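Local coordinates for putative iron-uptake ABC transport system,periplasmic iron-binding protein (Campylobacter jejuni, PDB 3E13) that binds a ferric ion and probably delivers it in the periplasm to an ABC transporter for iron uptake, at residues Arg102-Ala107 / Val195-Tyr200; Ile106-Asn111 / Gly220-Asn225. All blocks are in the same frame, centred on the assembly; numbering follows the deposited sequence.

Contact 1: residues Arg102-Ala107 / Val195-Tyr200. With FE (Fe (III) ion), chain B.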
loop_
_atom_site.group_PDB
_atom_site.type_symbol
_atom_site.label_atom_id
_atom_site.label_comp_id
_atom_site.label_asym_id
_atom_site.label_seq_id
_atom_site.Cartn_x
_atom_site.Cartn_y
_atom_site.Cartn_z
ATOM N N ARG A 102 3.608 -2.731 4.209
ATOM C CA ARG A 102 2.306 -2.600 4.887
ATOM C C ARG A 102 1.517 -3.898 4.698
ATOM O O ARG A 102 1.753 -4.615 3.776
ATOM C CB ARG A 102 1.544 -1.367 4.359
ATOM C CG ARG A 102 1.373 -1.345 2.829
ATOM C CD ARG A 102 2.444 -0.492 2.081
ATOM N NE ARG A 102 2.409 0.903 2.474
ATOM C CZ ARG A 102 1.472 1.806 2.170
ATOM N NH1 ARG A 102 0.434 1.477 1.431
ATOM N NH2 ARG A 102 1.600 3.060 2.565
ATOM N N ALA A 103 0.598 -4.210 5.598
ATOM C CA ALA A 103 -0.174 -5.428 5.535
ATOM C C ALA A 103 -1.666 -5.067 5.380
ATOM O O ALA A 103 -2.142 -4.149 6.057
ATOM C CB ALA A 103 0.047 -6.245 6.810
ATOM N N ARG A 104 -2.366 -5.771 4.479
ATOM C CA ARG A 104 -3.772 -5.543 4.265
ATOM C C ARG A 104 -4.513 -6.604 5.098
ATOM O O ARG A 104 -4.479 -7.815 4.801
ATOM C CB ARG A 104 -4.130 -5.585 2.782
ATOM C CG ARG A 104 -5.492 -4.975 2.501
ATOM C CD ARG A 104 -5.573 -4.369 1.158
ATOM N NE ARG A 104 -6.784 -3.579 0.947
ATOM C CZ ARG A 104 -6.979 -2.332 1.392
ATOM N NH1 ARG A 104 -6.055 -1.749 2.128
ATOM N NH2 ARG A 104 -8.113 -1.667 1.160
ATOM N N ILE A 105 -5.151 -6.122 6.158
ATOM C CA ILE A 105 -5.764 -6.996 7.158
ATOM C C ILE A 105 -7.250 -6.837 7.207
ATOM O O ILE A 105 -7.843 -6.054 6.427
ATOM C CB ILE A 105 -5.095 -6.756 8.552
ATOM C CG1 ILE A 105 -5.178 -5.294 9.003
ATOM C CG2 ILE A 105 -3.575 -7.146 8.435
ATOM C CD1 ILE A 105 -6.550 -4.817 9.426
ATOM N N ILE A 106 -7.890 -7.574 8.102
ATOM C CA ILE A 106 -9.347 -7.446 8.275
ATOM C C ILE A 106 -9.539 -6.871 9.683
ATOM O O ILE A 106 -9.087 -7.457 10.674
ATOM C CB ILE A 106 -10.051 -8.783 8.119
ATOM C CG1 ILE A 106 -9.843 -9.373 6.730
ATOM C CG2 ILE A 106 -11.582 -8.642 8.386
ATOM C CD1 ILE A 106 -10.174 -10.875 6.634
ATOM N N ALA A 107 -10.174 -5.711 9.768
ATOM C CA ALA A 107 -10.361 -5.038 11.053
ATOM C C ALA A 107 -11.782 -5.289 11.559
ATOM O O ALA A 107 -12.722 -5.346 10.751
ATOM C CB ALA A 107 -10.057 -3.543 10.949
ATOM N N VAL A 195 -11.818 -4.316 5.255
ATOM C CA VAL A 195 -10.520 -4.587 4.627
ATOM C C VAL A 195 -9.716 -3.297 4.632
ATOM O O VAL A 195 -10.169 -2.278 4.084
ATOM C CB VAL A 195 -10.710 -5.140 3.216
ATOM C CG1 VAL A 195 -9.368 -5.404 2.586
ATOM C CG2 VAL A 195 -11.604 -6.428 3.226
ATOM N N MET A 196 -8.561 -3.301 5.298
ATOM C CA MET A 196 -7.750 -2.102 5.420
ATOM C C MET A 196 -6.268 -2.368 5.754
ATOM O O MET A 196 -5.930 -3.416 6.282
ATOM C CB MET A 196 -8.342 -1.145 6.479
ATOM C CG MET A 196 -8.341 -1.690 7.918
ATOM S SD MET A 196 -9.038 -0.585 9.168
ATOM C CE MET A 196 -7.986 0.780 8.976
ATOM N N ASN A 197 -5.409 -1.390 5.488
ATOM C CA ASN A 197 -3.986 -1.505 5.751
ATOM C C ASN A 197 -3.690 -1.159 7.211
ATOM O O ASN A 197 -4.361 -0.340 7.874
ATOM C CB ASN A 197 -3.150 -0.592 4.855
ATOM C CG ASN A 197 -3.100 -1.031 3.406
ATOM O OD1 ASN A 197 -3.338 -2.214 3.064
ATOM N ND2 ASN A 197 -2.754 -0.080 2.526
ATOM N N THR A 198 -2.688 -1.832 7.745
ATOM C CA THR A 198 -2.349 -1.713 9.135
ATOM C C THR A 198 -1.998 -0.301 9.584
ATOM O O THR A 198 -2.394 0.137 10.685
ATOM C CB THR A 198 -1.137 -2.603 9.461
ATOM O OG1 THR A 198 -0.129 -2.490 8.423
ATOM C CG2 THR A 198 -1.481 -4.082 9.553
ATOM N N TYR A 199 -1.218 0.410 8.767
ATOM C CA TYR A 199 -0.725 1.730 9.168
ATOM C C TYR A 199 -1.850 2.714 9.432
ATOM O O TYR A 199 -1.722 3.604 10.229
ATOM C CB TYR A 199 0.316 2.294 8.182
ATOM C CG TYR A 199 -0.188 2.411 6.798
ATOM C CD1 TYR A 199 -0.840 3.556 6.387
ATOM C CD2 TYR A 199 -0.073 1.346 5.910
ATOM C CE1 TYR A 199 -1.377 3.636 5.147
ATOM C CE2 TYR A 199 -0.608 1.425 4.644
ATOM C CZ TYR A 199 -1.236 2.569 4.262
ATOM O OH TYR A 199 -1.814 2.666 2.999
ATOM N N TYR A 200 -2.990 2.543 8.751
ATOM C CA TYR A 200 -4.110 3.454 9.027
ATOM C C TYR A 200 -4.592 3.341 10.464
ATOM O O TYR A 200 -5.051 4.340 11.027
ATOM C CB TYR A 200 -5.318 3.227 8.086
ATOM C CG TYR A 200 -4.994 3.648 6.656
ATOM C CD1 TYR A 200 -4.737 4.962 6.356
ATOM C CD2 TYR A 200 -4.978 2.715 5.604
ATOM C CE1 TYR A 200 -4.436 5.360 5.046
ATOM C CE2 TYR A 200 -4.646 3.081 4.338
ATOM C CZ TYR A 200 -4.382 4.388 4.045
ATOM O OH TYR A 200 -4.074 4.801 2.798
HETATM FE FE FE B . -2.341 4.392 1.973
#

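Contact 2: residues Ile106-Asn111 / Gly220-Asn225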
loop_
_atom_site.group_PDB
_atom_site.type_symbol
_atom_site.label_atom_id
_atom_site.label_comp_id
_atom_site.label_asym_id
_atom_site.label_seq_id
_atom_site.Cartn_x
_atom_site.Cartn_y
_atom_site.Cartn_z
ATOM N N ILE A 106 -7.890 -7.574 8.102
ATOM C CA ILE A 106 -9.347 -7.446 8.275
ATOM C C ILE A 106 -9.539 -6.871 9.683
ATOM O O ILE A 106 -9.087 -7.457 10.674
ATOM C CB ILE A 106 -10.051 -8.783 8.119
ATOM C CG1 ILE A 106 -9.843 -9.373 6.730
ATOM C CG2 ILE A 106 -11.582 -8.642 8.386
ATOM C CD1 ILE A 106 -10.174 -10.875 6.634
ATOM N N ALA A 107 -10.174 -5.711 9.768
ATOM C CA ALA A 107 -10.361 -5.038 11.053
ATOM C C ALA A 107 -11.782 -5.289 11.559
ATOM O O ALA A 107 -12.722 -5.346 10.751
ATOM C CB ALA A 107 -10.057 -3.543 10.949
ATOM N N TYR A 108 -11.916 -5.487 12.878
ATOM C CA TYR A 108 -13.239 -5.602 13.533
ATOM C C TYR A 108 -13.328 -4.593 14.686
ATOM O O TYR A 108 -12.324 -3.994 15.055
ATOM C CB TYR A 108 -13.503 -7.015 14.012
ATOM C CG TYR A 108 -12.530 -7.500 15.043
ATOM C CD1 TYR A 108 -12.846 -7.473 16.388
ATOM C CD2 TYR A 108 -11.300 -8.002 14.674
ATOM C CE1 TYR A 108 -11.941 -7.920 17.327
ATOM C CE2 TYR A 108 -10.405 -8.465 15.614
ATOM C CZ TYR A 108 -10.724 -8.380 16.943
ATOM O OH TYR A 108 -9.824 -8.837 17.920
ATOM N N ASN A 109 -14.522 -4.443 15.262
ATOM C CA ASN A 109 -14.725 -3.552 16.401
ATOM C C ASN A 109 -14.489 -4.330 17.697
ATOM O O ASN A 109 -15.310 -5.165 18.111
ATOM C CB ASN A 109 -16.148 -2.971 16.358
ATOM C CG ASN A 109 -16.328 -1.798 17.281
ATOM O OD1 ASN A 109 -16.911 -0.740 16.900
ATOM N ND2 ASN A 109 -15.858 -1.940 18.478
ATOM N N LYS A 110 -13.347 -4.090 18.320
ATOM C CA LYS A 110 -12.965 -4.822 19.511
ATOM C C LYS A 110 -13.715 -4.331 20.775
ATOM O O LYS A 110 -13.517 -4.883 21.871
ATOM C CB LYS A 110 -11.444 -4.791 19.654
ATOM C CG LYS A 110 -10.918 -3.499 20.129
ATOM C CD LYS A 110 -9.397 -3.511 20.274
ATOM C CE LYS A 110 -8.837 -2.181 20.533
ATOM N NZ LYS A 110 -7.315 -2.181 20.803
ATOM N N ASN A 111 -14.538 -3.285 20.629
ATOM C CA ASN A 111 -15.451 -2.857 21.677
ATOM C C ASN A 111 -16.831 -3.469 21.516
ATOM O O ASN A 111 -17.788 -3.034 22.144
ATOM C CB ASN A 111 -15.432 -1.324 21.824
ATOM C CG ASN A 111 -14.039 -0.812 22.195
ATOM O OD1 ASN A 111 -13.253 -1.521 22.891
ATOM N ND2 ASN A 111 -13.714 0.384 21.760
ATOM N N GLY A 220 -9.808 -3.835 16.286
ATOM C CA GLY A 220 -8.980 -5.018 16.409
ATOM C C GLY A 220 -8.520 -5.540 15.037
ATOM O O GLY A 220 -9.194 -5.338 14.045
ATOM N N ILE A 221 -7.397 -6.246 15.010
ATOM C CA ILE A 221 -6.824 -6.737 13.761
ATOM C C ILE A 221 -6.948 -8.245 13.693
ATOM O O ILE A 221 -6.504 -8.957 14.607
ATOM C CB ILE A 221 -5.333 -6.381 13.674
ATOM C CG1 ILE A 221 -5.166 -4.854 13.701
ATOM C CG2 ILE A 221 -4.707 -7.066 12.422
ATOM C CD1 ILE A 221 -3.658 -4.382 13.663
ATOM N N ILE A 222 -7.455 -8.727 12.574
ATOM C CA ILE A 222 -7.216 -10.106 12.126
ATOM C C ILE A 222 -6.125 -10.075 11.081
ATOM O O ILE A 222 -6.305 -9.468 10.037
ATOM C CB ILE A 222 -8.510 -10.699 11.519
ATOM C CG1 ILE A 222 -9.652 -10.702 12.564
ATOM C CG2 ILE A 222 -8.278 -12.052 10.933
ATOM C CD1 ILE A 222 -11.042 -10.843 12.010
ATOM N N PHE A 223 -5.014 -10.733 11.333
ATOM C CA PHE A 223 -4.026 -10.985 10.294
ATOM C C PHE A 223 -4.466 -12.209 9.485
ATOM O O PHE A 223 -4.449 -13.324 10.008
ATOM C CB PHE A 223 -2.674 -11.233 10.951
ATOM C CG PHE A 223 -2.083 -9.991 11.567
ATOM C CD1 PHE A 223 -2.041 -9.823 12.932
ATOM C CD2 PHE A 223 -1.539 -9.009 10.755
ATOM C CE1 PHE A 223 -1.531 -8.658 13.483
ATOM C CE2 PHE A 223 -0.998 -7.851 11.308
ATOM C CZ PHE A 223 -1.012 -7.693 12.677
ATOM N N PRO A 224 -4.949 -12.044 8.252
ATOM C CA PRO A 224 -5.505 -13.199 7.573
ATOM C C PRO A 224 -4.476 -14.276 7.258
ATOM O O PRO A 224 -3.286 -14.013 7.057
ATOM C CB PRO A 224 -6.149 -12.600 6.306
ATOM C CG PRO A 224 -6.409 -11.164 6.704
ATOM C CD PRO A 224 -5.174 -10.820 7.474
ATOM N N ASN A 225 -4.997 -15.478 7.210
ATOM C CA ASN A 225 -4.314 -16.666 6.704
ATOM C C ASN A 225 -3.175 -17.182 7.578
ATOM O O ASN A 225 -2.208 -17.748 7.063
ATOM C CB ASN A 225 -3.877 -16.454 5.250
ATOM C CG ASN A 225 -5.059 -16.332 4.286
ATOM O OD1 ASN A 225 -5.779 -15.354 4.327
ATOM N ND2 ASN A 225 -5.235 -17.333 3.398
HETATM O O HOH W 1 -7.627 -9.975 16.921
#

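Contact 1: residues Arg102-Ala107 / Val195-Tyr200
Arg-102 lies against the ring of the iron ligand Tyr-199. Its CB packs 3.5 Å from Tyr-199 CD2 and CE2. CG stands between the backbone N and the carbonyl carbon (chi1 54°). CG and NE pass by the same CE2, and CZ comes closer to it than either. The chain bends at chi2 and chi3, and one face of the guanidinium lies on Tyr-199 CE2, which is 3.2 Å from its plane and over its centre. The two planes are 37° apart. NH1 comes within 3.0 Å of Tyr-199 OH, and NH2 packs on CZ at 3.3 Å. NH2 also forms a salt bridge with Glu-272 and a hydrogen bond with Tyr-12. The positive group probably helps balance the negative charge of the ligand oxygens. Asn-197 ND2 donates to Tyr-199 OH in the plane of its amide, at 2.9 Å. Asn-197 OD1 takes a weak bond from Arg-104 NH1, which is also salt-bridged to Asp-179. Asn-197 is thus a second-shell residue between Arg-104 and the ligand. Tyr-199 OH binds iron at 2.1 Å and Tyr-200 OH at 2.0 Å; His-11, Tyr-12 and Tyr-143 complete this periplasmic binding protein's iron site. On the other face, Ile-105 CD1 lies beside Met-196 CG, and Ala-107 CB meets Met-196 SD. Ile-105 and Met-196 are joined by two backbone bonds, and Thr-198 N donates to Ala-103 O at 2.9 Å. Strand 193-197 lies between strands 97-109 and 134-135 and leads on to helix 198-205, which carries both tyrosines. Helix 142-155 packs on the arginine face and helix 179-188 on Met-196.

Contact 2: residues Ile106-Asn111 / Gly220-Asn225
Ile-106 and Ile-222, then Tyr-108 and Gly-220, form hydrogen-bonded pairs of an antiparallel sheet, with Ala-107 and Ile-221 as the non-hydrogen-bonded pair between them. Each hydrogen-bonded pair is joined by two backbone bonds. Ile-222 N to Ile-106 O and Gly-220 N to Tyr-108 O are both 2.8 Å. The CA of Ala-107 adds a CA-H...O contact to Gly-220 O. The main side-chain feature is the ring of Tyr-108. A chi1 of 62° sets its CG over the residue's own backbone, and the ring lies across the neighbouring strand. Gly-220 CA is over one face, offset toward the rim. It makes a CH-pi contact, 4.0 Å from the ring centroid and 19° off the normal. The CE2 atom of Tyr-108 also packs on Gly-220 C at 3.5 Å. A CB on Gly-220 would run into the ring carbon CZ of Tyr-108, so the bare CA is what lets the ring lie this close over the strand. Tyr-108 CD2 meets Ile-222 CG1 at 3.8 Å. At the far end of the ring, Tyr-108 OH is 2.7 Å from a water. That water lies in the ring plane and donates to Ile-221 O. On the same face of the sheet, Ile-106 and Ile-222 approach CB to CB. Ile-106 CD1 reaches Pro-224 CG at 3.8 Å, just past the end of strand 219-222. Phe-193 of strand 193-197 touches Ile-106, Tyr-108 and Ile-222. Lys-110 lies at the exposed end, with its CB near Gly-220 N. This is plain sheet packing away from the iron, joining strand 219-222 to the outer end of strand 97-109. Four backbone bonds set the register, while the ring over Gly-220 and the isoleucine and proline contacts pack one face. The tyrosine hydroxyl meets the neighbouring strand's carbonyl through water, where Tyr-108 and Ile-221 are partly exposed.

Both contacts use strand 97-109 and share Ile-106 and Ala-107. Strand 193-197 and strand 219-222 each pair with it antiparallel, in one sheet. The contact centres are about 9 Å apart. Contact 1 is fully buried, its centre about 9 Å from the centre of the chain, and includes two iron ligands. Its chemistry is rich in charge and polar side chains. Contact 2 lies farther out, about 18 Å from the chain centre, and runs from the buried Ile-106 and Ile-222 to the exposed Lys-110. It is mainly apolar, with one bridging water. Ile-105 joins the two: its CG2 packs on Phe-223 CD2 at 3.6 Å, and its CG1 meets Ile-221 CG2.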